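Long-range contacts in putative poly(3-hydroxybutyrate) depolymerase LpqC (PDB 3D0K), which is probably a serine hydrolase of the alpha/beta-hydrolase fold that cleaves ester bonds, as in depolymerases of poly(3-hydroxybutyrate): residues F40-R46 against L84-F90; L64-A68 against T89-E93; G175-P180 against R240-Y244; M208-D214 against W261-P267. All coordinates share one frame; numbering follows the deposited sequence.

Contact 1. Residues F40-R46 against L84-F90; sequences FTLNTYR and LIVAPTF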
# COMPACT_ATOMS: atom_id res chain seq x y z
N PHE A 40 -3.57 15.25 -6.49
CA PHE A 40 -4.36 14.08 -6.14
C PHE A 40 -5.23 14.43 -4.94
O PHE A 40 -5.30 15.62 -4.53
CB PHE A 40 -3.47 12.86 -5.89
CG PHE A 40 -2.42 13.08 -4.80
CD1 PHE A 40 -1.23 13.76 -5.09
CD2 PHE A 40 -2.60 12.52 -3.51
CE1 PHE A 40 -0.25 13.92 -4.15
CE2 PHE A 40 -1.61 12.67 -2.55
CZ PHE A 40 -0.44 13.37 -2.86
N THR A 41 -5.90 13.44 -4.40
CA THR A 41 -6.91 13.68 -3.38
C THR A 41 -6.64 12.79 -2.18
O THR A 41 -6.29 11.63 -2.34
CB THR A 41 -8.34 13.40 -3.92
OG1 THR A 41 -8.53 14.15 -5.13
CG2 THR A 41 -9.41 13.79 -2.87
N LEU A 42 -6.80 13.34 -0.99
CA LEU A 42 -6.79 12.53 0.22
C LEU A 42 -8.25 12.31 0.59
O LEU A 42 -8.96 13.27 0.97
CB LEU A 42 -6.04 13.20 1.37
CG LEU A 42 -4.67 13.84 1.09
CD1 LEU A 42 -4.05 14.41 2.37
CD2 LEU A 42 -3.81 12.68 0.53
N ASN A 43 -8.73 11.10 0.39
CA ASN A 43 -10.06 10.74 0.87
C ASN A 43 -9.85 10.24 2.28
O ASN A 43 -9.19 9.24 2.51
CB ASN A 43 -10.73 9.68 -0.02
CG ASN A 43 -11.22 10.29 -1.31
OD1 ASN A 43 -12.14 11.12 -1.28
ND2 ASN A 43 -10.56 9.95 -2.46
N THR A 44 -10.37 11.00 3.24
CA THR A 44 -10.02 10.78 4.63
C THR A 44 -11.24 10.41 5.47
O THR A 44 -12.41 10.70 5.10
CB THR A 44 -9.38 12.05 5.23
OG1 THR A 44 -10.33 13.15 5.21
CG2 THR A 44 -8.13 12.40 4.45
N TYR A 45 -10.98 9.78 6.62
CA TYR A 45 -12.02 9.64 7.64
C TYR A 45 -11.41 9.87 9.00
O TYR A 45 -10.39 9.24 9.36
CB TYR A 45 -12.69 8.28 7.60
CG TYR A 45 -13.74 8.14 8.64
CD1 TYR A 45 -14.97 8.80 8.50
CD2 TYR A 45 -13.55 7.32 9.76
CE1 TYR A 45 -15.98 8.68 9.50
CE2 TYR A 45 -14.55 7.18 10.76
CZ TYR A 45 -15.74 7.87 10.64
OH TYR A 45 -16.71 7.72 11.62
N ARG A 46 -12.05 10.74 9.76
CA ARG A 46 -11.66 10.94 11.13
C ARG A 46 -12.83 10.60 12.05
O ARG A 46 -13.90 11.18 11.93
CB ARG A 46 -11.22 12.40 11.36
CG ARG A 46 -10.92 12.67 12.82
CD ARG A 46 -10.39 14.07 12.99
NE ARG A 46 -10.17 14.30 14.41
CZ ARG A 46 -9.18 15.01 14.89
NH1 ARG A 46 -9.03 15.12 16.20
NH2 ARG A 46 -8.32 15.61 14.05
N LEU A 84 -7.17 7.32 12.37
CA LEU A 84 -7.34 8.31 11.30
C LEU A 84 -7.10 7.61 9.94
O LEU A 84 -6.05 7.04 9.71
CB LEU A 84 -6.34 9.43 11.50
CG LEU A 84 -6.39 10.53 10.42
CD1 LEU A 84 -7.73 11.30 10.50
CD2 LEU A 84 -5.15 11.47 10.60
N ILE A 85 -8.09 7.62 9.07
CA ILE A 85 -7.95 6.95 7.77
C ILE A 85 -7.59 7.92 6.67
O ILE A 85 -8.28 8.94 6.52
CB ILE A 85 -9.29 6.22 7.37
CG1 ILE A 85 -9.73 5.26 8.50
CG2 ILE A 85 -9.10 5.45 6.00
CD1 ILE A 85 -8.69 4.22 9.00
N VAL A 86 -6.51 7.65 5.93
CA VAL A 86 -6.10 8.51 4.83
C VAL A 86 -5.91 7.64 3.60
O VAL A 86 -5.03 6.74 3.61
CB VAL A 86 -4.74 9.20 5.13
CG1 VAL A 86 -4.26 10.01 3.95
CG2 VAL A 86 -4.86 10.11 6.40
N ALA A 87 -6.70 7.93 2.57
CA ALA A 87 -6.62 7.20 1.32
C ALA A 87 -6.13 8.12 0.18
O ALA A 87 -6.96 8.80 -0.47
CB ALA A 87 -7.95 6.56 1.01
N PRO A 88 -4.80 8.16 -0.05
CA PRO A 88 -4.26 8.92 -1.17
C PRO A 88 -4.83 8.32 -2.46
O PRO A 88 -4.61 7.13 -2.73
CB PRO A 88 -2.74 8.71 -1.08
CG PRO A 88 -2.50 8.30 0.41
CD PRO A 88 -3.72 7.47 0.71
N THR A 89 -5.49 9.16 -3.25
CA THR A 89 -6.31 8.71 -4.37
C THR A 89 -5.81 9.29 -5.69
O THR A 89 -5.78 10.50 -5.86
CB THR A 89 -7.76 9.13 -4.13
OG1 THR A 89 -8.16 8.59 -2.86
CG2 THR A 89 -8.64 8.59 -5.21
N PHE A 90 -5.47 8.39 -6.63
CA PHE A 90 -4.78 8.81 -7.89
C PHE A 90 -5.71 8.50 -9.04
O PHE A 90 -5.91 7.34 -9.39
CB PHE A 90 -3.41 8.07 -8.01
CG PHE A 90 -2.47 8.37 -6.88
CD1 PHE A 90 -1.67 9.50 -6.91
CD2 PHE A 90 -2.44 7.56 -5.73
CE1 PHE A 90 -0.83 9.80 -5.86
CE2 PHE A 90 -1.62 7.83 -4.68
CZ PHE A 90 -0.83 8.97 -4.72
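Thr41 and Thr89, Asn43 and Ala87, and Tyr45 and Ile85 are the three hydrogen-bonded pairs of an antiparallel ladder that joins strand 40-46 to strand 84-89 in the mixed central sheet of an alpha/beta-hydrolase fold. The two strand segments run at 159° to each other, with axes 4.6 Å apart.

Six backbone bonds close the ladder. The longest runs from Thr41 N to Thr89 O, at 3.3 Å. Between the hydrogen-bonded pairs, Thr44 CA comes 3.2 Å from Ile85 O, a CA-H...O contact at the non-hydrogen-bonded pair Thr44-Val86.

Aromatic packing closes one end. Phe40 and Phe90 point the same way and form an offset stack, planes 26° apart and ring centroids 5.0 Å apart, in which Phe90 CE1 lies over one face of the Phe40 ring. The Phe40 ring stands between its own N and carbonyl carbon (chi1 57°), which turns it toward its partner. On the face that carries Leu42, Thr44, Val86 and Pro88 the contact is mostly aliphatic: Leu42 CD2 lies loosely against two neighbours, 4.4 Å from Val86 CG1 and from Pro88 CB. Helix 122-133 covers this side, with Leu123 reaching both phenylalanine rings.

A side-chain hydrogen bond lies on the other face. Asn43 crosses Thr89 at about a right angle, and its amide gives an N-H in plane from ND2 to Thr89 OG1, 2.8 Å away. That hydroxyl donates in turn to Ala87 O (2.7 Å), which Asn43 N reaches from the opposite face of the carbonyl plane.

Contact 2. Residues L64-A68 against T89-E93; sequences LRNGA and TFSDE. With FMT (formic acid), chain K.
Arg65 reaches across to the loop that follows strand 84-89 and clasps Phe90 and Asp92, tying two loops at the carboxyl-terminal edge of the central sheet in this alpha/beta-hydrolase fold. Its segment leads into helix 67-73; Asn66, just before the helix, is the centre of an inverse gamma turn, and its side chain makes no capping bond.

The arginine is folded rather than stretched. CG lies opposite the carbonyl carbon (chi1 -48°), and a bend at chi2 (-50°) curls the chain round Phe90 O, so that CB, CG and CD all pass close to this oxygen before the guanidinium meets it. NH2 then donates to Phe90 O at 2.8 Å, with the oxygen almost in the guanidinium plane, although the donor sits well above the plane of the carbonyl. Trp95 O is a second acceptor for NH2, which helps to fix the rotation of the group.

Asp92 uses a different surface. Its OD1 is 3.3 Å from Arg65 CZ, over the centre of one guanidinium face, and the carboxylate and guanidinium planes are 54° apart. This salt bridge therefore rests on charge alone, since no N-H points at the oxygen.

Farther along, Thr89 lies against the helix start, its OG1 3.4 Å from Gly67 CA. A formic acid molecule, probably from the crystallisation liquor, accepts a bond from the first turn of the helix: Ala68 N to its O2, 3.2 Å.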
# COMPACT_ATOMS: atom_id res chain seq x y z
N LEU A 64 -9.52 0.35 -9.82
CA LEU A 64 -10.66 1.27 -10.05
C LEU A 64 -10.39 2.71 -9.60
O LEU A 64 -11.14 3.61 -9.97
CB LEU A 64 -11.91 0.73 -9.35
CG LEU A 64 -12.29 -0.72 -9.72
CD1 LEU A 64 -13.48 -1.18 -8.85
CD2 LEU A 64 -12.60 -0.82 -11.18
N ARG A 65 -9.32 2.91 -8.83
CA ARG A 65 -8.95 4.23 -8.31
C ARG A 65 -10.05 4.79 -7.39
O ARG A 65 -10.24 6.01 -7.30
CB ARG A 65 -8.59 5.24 -9.44
CG ARG A 65 -7.60 4.74 -10.52
CD ARG A 65 -6.29 4.08 -10.03
NE ARG A 65 -5.39 3.78 -11.18
CZ ARG A 65 -4.68 4.70 -11.86
NH1 ARG A 65 -3.90 4.29 -12.86
NH2 ARG A 65 -4.74 6.01 -11.53
N ASN A 66 -10.76 3.89 -6.72
CA ASN A 66 -11.90 4.26 -5.87
C ASN A 66 -11.45 4.50 -4.43
O ASN A 66 -11.84 3.78 -3.50
CB ASN A 66 -13.02 3.19 -6.00
CG ASN A 66 -12.53 1.74 -5.67
OD1 ASN A 66 -11.36 1.37 -5.85
ND2 ASN A 66 -13.46 0.94 -5.15
N GLY A 67 -10.61 5.52 -4.22
CA GLY A 67 -10.15 5.82 -2.88
C GLY A 67 -11.27 6.11 -1.89
O GLY A 67 -11.14 5.79 -0.71
N ALA A 68 -12.33 6.77 -2.35
CA ALA A 68 -13.45 7.11 -1.44
C ALA A 68 -14.10 5.84 -0.92
O ALA A 68 -14.42 5.72 0.27
CB ALA A 68 -14.48 8.05 -2.14
N THR A 89 -5.49 9.16 -3.25
CA THR A 89 -6.31 8.71 -4.37
C THR A 89 -5.81 9.29 -5.69
O THR A 89 -5.78 10.50 -5.86
CB THR A 89 -7.76 9.13 -4.13
OG1 THR A 89 -8.16 8.59 -2.86
CG2 THR A 89 -8.64 8.59 -5.21
N PHE A 90 -5.47 8.39 -6.63
CA PHE A 90 -4.78 8.81 -7.89
C PHE A 90 -5.71 8.50 -9.04
O PHE A 90 -5.91 7.34 -9.39
CB PHE A 90 -3.41 8.07 -8.01
CG PHE A 90 -2.47 8.37 -6.88
CD1 PHE A 90 -1.67 9.50 -6.91
CD2 PHE A 90 -2.44 7.56 -5.73
CE1 PHE A 90 -0.83 9.80 -5.86
CE2 PHE A 90 -1.62 7.83 -4.68
CZ PHE A 90 -0.83 8.97 -4.72
N SER A 91 -6.31 9.54 -9.59
CA SER A 91 -7.35 9.35 -10.57
C SER A 91 -6.78 8.83 -11.88
O SER A 91 -5.62 9.06 -12.18
CB SER A 91 -8.08 10.68 -10.82
OG SER A 91 -7.22 11.60 -11.47
N ASP A 92 -7.60 8.11 -12.64
CA ASP A 92 -7.20 7.65 -13.97
C ASP A 92 -6.88 8.83 -14.88
O ASP A 92 -6.01 8.72 -15.77
CB ASP A 92 -8.32 6.84 -14.58
CG ASP A 92 -8.31 5.41 -14.13
OD1 ASP A 92 -7.22 4.81 -13.96
OD2 ASP A 92 -9.43 4.86 -13.95
N GLU A 93 -7.57 9.95 -14.67
CA GLU A 93 -7.37 11.10 -15.54
C GLU A 93 -6.00 11.75 -15.35
O GLU A 93 -5.36 12.06 -16.32
CB GLU A 93 -8.47 12.15 -15.36
CG GLU A 93 -8.85 12.79 -16.67
CD GLU A 93 -9.09 14.31 -16.58
OE1 GLU A 93 -9.50 14.83 -15.49
OE2 GLU A 93 -8.87 14.98 -17.64
C FMT K . -14.32 7.09 -5.50
O1 FMT K . -14.70 5.96 -5.03
O2 FMT K . -13.19 7.71 -5.31

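Contact 3. Residues G175-P180 against R240-Y244; sequences GWYTLP and RARHY. With SO4 (sulfate ion), chain E.
Tyr177 and Tyr244 lie almost flat on each other although their side chains cross at about a right angle. The ring planes are 20° apart and the centroids 4.3 Å, an offset stack, though the closest ring carbons are modelled too near each other and the exact overlap is doubtful. With CG anti to N (chi1 -178°), Tyr244 presents CB to the Tyr177 face, 3.6 Å from the ring centroid, as a CH-pi contact. The Tyr177 hydroxyl rests against the helix, OH 3.4 Å from Ala241 CB.

Edges are used as well as faces. Arg240 CB meets the Tyr177 ring in plane, and Thr178 O approaches the edge of Tyr244, where a water links it to Tyr244 OH; the water lies 2.7 Å from Thr178 O and donates to it.

In the alpha/beta-hydrolase fold, this contact joins the loop after strand 168-172 to helix 237-255, whose Ala241 and Tyr244 pack on Ile210 of strand 209-213, Ala241 also on Ala212. Arg240, extended from CG to NE, reaches out to the loop and donates from NH1 to Gly175 O, 2.8 Å away, with the oxygen close to the guanidinium plane. Pro225 O also accepts from NH1, and Gly234 O from NE, so the guanidinium gathers several carbonyls. Gly175 N makes a weak bond of 2.9 Å to O1 of a sulfate, probably from the crystallisation liquor, which is also held by Arg237 and Gln152.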
# COMPACT_ATOMS: atom_id res chain seq x y z
N GLY A 175 -1.87 -8.00 -7.82
CA GLY A 175 -2.04 -8.75 -9.08
C GLY A 175 -0.74 -9.41 -9.53
O GLY A 175 -0.77 -10.49 -10.11
N TRP A 176 0.41 -8.78 -9.28
CA TRP A 176 1.72 -9.38 -9.58
C TRP A 176 2.79 -8.56 -8.84
O TRP A 176 2.47 -7.54 -8.24
CB TRP A 176 2.00 -9.43 -11.10
CG TRP A 176 2.42 -8.15 -11.69
CD1 TRP A 176 1.68 -6.99 -11.78
CD2 TRP A 176 3.69 -7.86 -12.31
NE1 TRP A 176 2.43 -6.01 -12.39
CE2 TRP A 176 3.65 -6.52 -12.75
CE3 TRP A 176 4.85 -8.62 -12.56
CZ2 TRP A 176 4.73 -5.89 -13.40
CZ3 TRP A 176 5.94 -7.98 -13.24
CH2 TRP A 176 5.86 -6.65 -13.64
N TYR A 177 4.04 -9.00 -8.89
CA TYR A 177 5.03 -8.47 -7.96
C TYR A 177 6.31 -8.09 -8.69
O TYR A 177 6.76 -8.75 -9.64
CB TYR A 177 5.39 -9.55 -6.92
CG TYR A 177 4.27 -9.97 -6.00
CD1 TYR A 177 4.15 -9.39 -4.71
CD2 TYR A 177 3.29 -10.88 -6.43
CE1 TYR A 177 3.12 -9.75 -3.87
CE2 TYR A 177 2.24 -11.24 -5.59
CZ TYR A 177 2.18 -10.66 -4.31
OH TYR A 177 1.16 -11.01 -3.48
N THR A 178 6.96 -7.09 -8.14
CA THR A 178 8.37 -6.80 -8.46
C THR A 178 9.18 -7.80 -7.62
O THR A 178 9.15 -7.76 -6.37
CB THR A 178 8.73 -5.39 -7.95
OG1 THR A 178 8.05 -4.40 -8.77
CG2 THR A 178 10.24 -5.14 -8.12
N LEU A 179 9.94 -8.66 -8.29
CA LEU A 179 10.68 -9.68 -7.56
C LEU A 179 11.95 -9.09 -6.95
O LEU A 179 12.51 -8.18 -7.51
CB LEU A 179 11.08 -10.79 -8.54
CG LEU A 179 9.87 -11.41 -9.23
CD1 LEU A 179 10.35 -12.40 -10.33
CD2 LEU A 179 9.02 -12.11 -8.18
N PRO A 180 12.40 -9.63 -5.81
CA PRO A 180 13.53 -9.05 -5.04
C PRO A 180 14.86 -9.52 -5.66
O PRO A 180 15.59 -10.34 -5.07
CB PRO A 180 13.31 -9.59 -3.63
CG PRO A 180 12.59 -10.92 -3.88
CD PRO A 180 11.80 -10.79 -5.11
N ARG A 240 0.62 -16.23 -7.06
CA ARG A 240 1.67 -15.24 -7.17
C ARG A 240 2.16 -14.77 -5.82
O ARG A 240 3.37 -14.46 -5.66
CB ARG A 240 1.21 -14.05 -8.01
CG ARG A 240 0.87 -14.48 -9.39
CD ARG A 240 0.44 -13.34 -10.33
NE ARG A 240 0.05 -13.94 -11.61
CZ ARG A 240 -0.60 -13.30 -12.58
NH1 ARG A 240 -0.96 -12.04 -12.44
NH2 ARG A 240 -0.94 -13.94 -13.70
N ALA A 241 1.24 -14.67 -4.86
CA ALA A 241 1.59 -14.29 -3.48
C ALA A 241 2.60 -15.29 -2.88
O ALA A 241 3.63 -14.91 -2.33
CB ALA A 241 0.30 -14.22 -2.60
N ARG A 242 2.36 -16.58 -3.09
CA ARG A 242 3.27 -17.62 -2.59
C ARG A 242 4.62 -17.57 -3.30
O ARG A 242 5.67 -17.79 -2.70
CB ARG A 242 2.68 -19.03 -2.81
CG ARG A 242 1.29 -19.26 -2.22
CD ARG A 242 1.13 -20.79 -1.84
NE ARG A 242 1.65 -20.92 -0.47
CZ ARG A 242 0.92 -21.02 0.64
NH1 ARG A 242 1.53 -21.08 1.82
NH2 ARG A 242 -0.42 -21.08 0.59
N HIS A 243 4.58 -17.28 -4.59
CA HIS A 243 5.78 -17.17 -5.42
C HIS A 243 6.63 -16.01 -4.88
O HIS A 243 7.85 -16.18 -4.73
CB HIS A 243 5.35 -16.93 -6.87
CG HIS A 243 6.48 -16.91 -7.86
ND1 HIS A 243 7.20 -15.76 -8.13
CD2 HIS A 243 6.98 -17.87 -8.67
CE1 HIS A 243 8.11 -16.02 -9.06
NE2 HIS A 243 8.01 -17.30 -9.40
N TYR A 244 6.02 -14.86 -4.60
CA TYR A 244 6.75 -13.68 -4.09
C TYR A 244 7.43 -13.96 -2.75
O TYR A 244 8.63 -13.67 -2.55
CB TYR A 244 5.79 -12.48 -3.96
CG TYR A 244 6.42 -11.20 -3.49
CD1 TYR A 244 7.44 -10.54 -4.24
CD2 TYR A 244 5.92 -10.57 -2.33
CE1 TYR A 244 7.97 -9.30 -3.77
CE2 TYR A 244 6.42 -9.35 -1.92
CZ TYR A 244 7.44 -8.74 -2.65
OH TYR A 244 7.90 -7.51 -2.21
S SO4 E . -4.40 -6.02 -9.86
O1 SO4 E . -3.41 -5.81 -8.80
O2 SO4 E . -3.71 -5.78 -11.14
O3 SO4 E . -4.97 -7.34 -9.93
O4 SO4 E . -5.43 -5.00 -9.88
O HOH W 1 9.58 -6.44 -4.00

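Contact 4. Residues M208-D214 against W261-P267; sequences MTILAGD and WQLQVVP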
# COMPACT_ATOMS: atom_id res chain seq x y z
N MSE A 208 6.97 -7.06 6.61
CA MSE A 208 5.82 -6.81 5.77
C MSE A 208 4.93 -8.03 5.79
O MSE A 208 5.46 -9.11 5.72
CB MSE A 208 6.31 -6.60 4.31
CG MSE A 208 5.13 -6.31 3.40
SE MSE A 208 5.84 -5.64 1.66
CE MSE A 208 7.01 -4.37 2.52
N THR A 209 3.60 -7.86 5.86
CA THR A 209 2.63 -8.97 5.68
C THR A 209 2.20 -8.99 4.21
O THR A 209 1.79 -7.96 3.64
CB THR A 209 1.37 -8.79 6.56
OG1 THR A 209 1.76 -8.67 7.92
CG2 THR A 209 0.40 -9.97 6.43
N ILE A 210 2.27 -10.17 3.62
CA ILE A 210 1.63 -10.41 2.36
C ILE A 210 0.33 -11.07 2.70
O ILE A 210 0.34 -12.19 3.24
CB ILE A 210 2.47 -11.31 1.48
CG1 ILE A 210 3.86 -10.65 1.24
CG2 ILE A 210 1.68 -11.68 0.21
CD1 ILE A 210 4.94 -11.77 0.88
N LEU A 211 -0.79 -10.38 2.43
CA LEU A 211 -2.09 -10.91 2.84
C LEU A 211 -2.80 -11.45 1.60
O LEU A 211 -3.09 -10.68 0.66
CB LEU A 211 -2.95 -9.86 3.50
CG LEU A 211 -4.19 -10.21 4.30
CD1 LEU A 211 -3.91 -11.11 5.54
CD2 LEU A 211 -4.90 -8.91 4.80
N ALA A 212 -3.04 -12.75 1.59
CA ALA A 212 -3.49 -13.44 0.37
C ALA A 212 -4.79 -14.23 0.61
O ALA A 212 -4.81 -15.15 1.41
CB ALA A 212 -2.36 -14.34 -0.19
N GLY A 213 -5.87 -13.87 -0.10
CA GLY A 213 -7.12 -14.63 -0.01
C GLY A 213 -6.96 -15.91 -0.77
O GLY A 213 -6.48 -15.91 -1.93
N ASP A 214 -7.32 -17.04 -0.16
CA ASP A 214 -7.12 -18.33 -0.83
C ASP A 214 -8.18 -18.68 -1.87
O ASP A 214 -8.10 -19.71 -2.55
CB ASP A 214 -6.86 -19.47 0.17
CG ASP A 214 -8.11 -19.91 0.95
OD1 ASP A 214 -9.25 -19.48 0.64
OD2 ASP A 214 -7.91 -20.73 1.89
N TRP A 261 9.53 -11.01 6.22
CA TRP A 261 8.17 -11.09 5.62
C TRP A 261 7.35 -12.20 6.25
O TRP A 261 7.89 -13.18 6.72
CB TRP A 261 8.20 -11.30 4.11
CG TRP A 261 8.96 -10.31 3.31
CD1 TRP A 261 9.57 -9.11 3.74
CD2 TRP A 261 9.17 -10.39 1.91
NE1 TRP A 261 10.15 -8.49 2.65
CE2 TRP A 261 9.90 -9.24 1.52
CE3 TRP A 261 8.79 -11.34 0.93
CZ2 TRP A 261 10.32 -9.02 0.20
CZ3 TRP A 261 9.16 -11.10 -0.41
CH2 TRP A 261 9.94 -9.97 -0.76
N GLN A 262 6.02 -12.01 6.27
CA GLN A 262 5.11 -13.04 6.69
C GLN A 262 4.06 -13.16 5.61
O GLN A 262 3.51 -12.15 5.15
CB GLN A 262 4.43 -12.64 8.01
CG GLN A 262 5.42 -12.07 9.06
CD GLN A 262 5.89 -13.09 10.10
OE1 GLN A 262 5.81 -12.83 11.31
NE2 GLN A 262 6.37 -14.26 9.65
N LEU A 263 3.79 -14.40 5.22
CA LEU A 263 2.69 -14.74 4.33
C LEU A 263 1.45 -15.13 5.15
O LEU A 263 1.46 -16.12 5.89
CB LEU A 263 3.10 -15.87 3.38
CG LEU A 263 1.97 -16.33 2.42
CD1 LEU A 263 1.59 -15.21 1.41
CD2 LEU A 263 2.29 -17.63 1.64
N GLN A 264 0.39 -14.36 5.05
CA GLN A 264 -0.81 -14.67 5.84
C GLN A 264 -1.94 -15.03 4.90
O GLN A 264 -2.44 -14.17 4.18
CB GLN A 264 -1.17 -13.45 6.72
CG GLN A 264 -2.51 -13.64 7.44
CD GLN A 264 -2.45 -14.73 8.48
OE1 GLN A 264 -3.06 -15.82 8.33
NE2 GLN A 264 -1.72 -14.47 9.55
N VAL A 265 -2.31 -16.31 4.82
CA VAL A 265 -3.40 -16.70 3.96
C VAL A 265 -4.71 -16.42 4.65
O VAL A 265 -4.87 -16.73 5.83
CB VAL A 265 -3.29 -18.20 3.64
CG1 VAL A 265 -4.45 -18.64 2.73
CG2 VAL A 265 -1.91 -18.47 2.99
N VAL A 266 -5.65 -15.83 3.94
CA VAL A 266 -7.02 -15.64 4.45
C VAL A 266 -7.98 -16.73 3.90
O VAL A 266 -8.32 -16.73 2.72
CB VAL A 266 -7.54 -14.22 4.16
CG1 VAL A 266 -8.85 -13.97 4.89
CG2 VAL A 266 -6.53 -13.17 4.58
N PRO A 267 -8.44 -17.66 4.77
CA PRO A 267 -9.28 -18.72 4.25
C PRO A 267 -10.68 -18.21 3.85
O PRO A 267 -11.34 -17.48 4.62
CB PRO A 267 -9.35 -19.75 5.40
CG PRO A 267 -8.65 -19.14 6.59
CD PRO A 267 -8.23 -17.74 6.22
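Residues 208-214 and 261-267 pair in parallel, Met208 with Trp261 through Asp214 with Pro267, their strand segments 23° apart and 4.5 Å between axes, and six backbone bonds link them from Gln262 N to Met208 O through Asp214 N to Val266 O. Strand 262-266 is the outermost strand at this end of the alpha/beta-hydrolase sheet.

The two faces are packed differently. On the face bearing Ile210, Ala212, Leu263 and Val265, Ile210 CG2 meets Leu263 CD1 at 3.7 Å, while Ile210 CD1 reaches Trp261 CE3, 3.9 Å away. This face lies under helix 237-255, whose Tyr244 stacks on Trp261.

On the other face, Leu211 CD1 presses tightly on Val266 CG2 at 3.5 Å and also lies alongside Gln264 CG; helix 273-286 covers this pair. At the start of the strands, Met208, modelled as selenomethionine, holds its SE above the five-membered ring of Trp261, a long Met-aromatic contact of 5.5 Å to the ring centroid.

At the far end, Asp214 has CG set between its N and carbonyl carbon (chi1 74°), setting the carboxylate beside Val266 O and Pro267. OD1 takes its hydrogen bond from Gly268 N, and OD2 lies 3.4 Å from Pro267 CA.

In the fold
One sheet carries two of these contacts toward its two ends: contact 1 joins the second and third strands in spatial order, contact 4 the last two, and their centres are 24 Å apart on opposite sides of the chain's centre. Contacts 1 and 2 share Thr89 and Phe90, so the strand pairing passes directly into the Arg65 contacts with the loop after strand 84-89. Contacts 3 and 4 touch through helix 237-255, where Tyr244 meets Trp261 and Ala241 meets Ala212, and their segments alternate along the chain. Contacts 1 and 2 close before 3 and 4 open. Between the two pairs lies the probable nucleophile elbow at Ser148, consistent with a hydrolase whose putative triad is completed by Asp216 and His271.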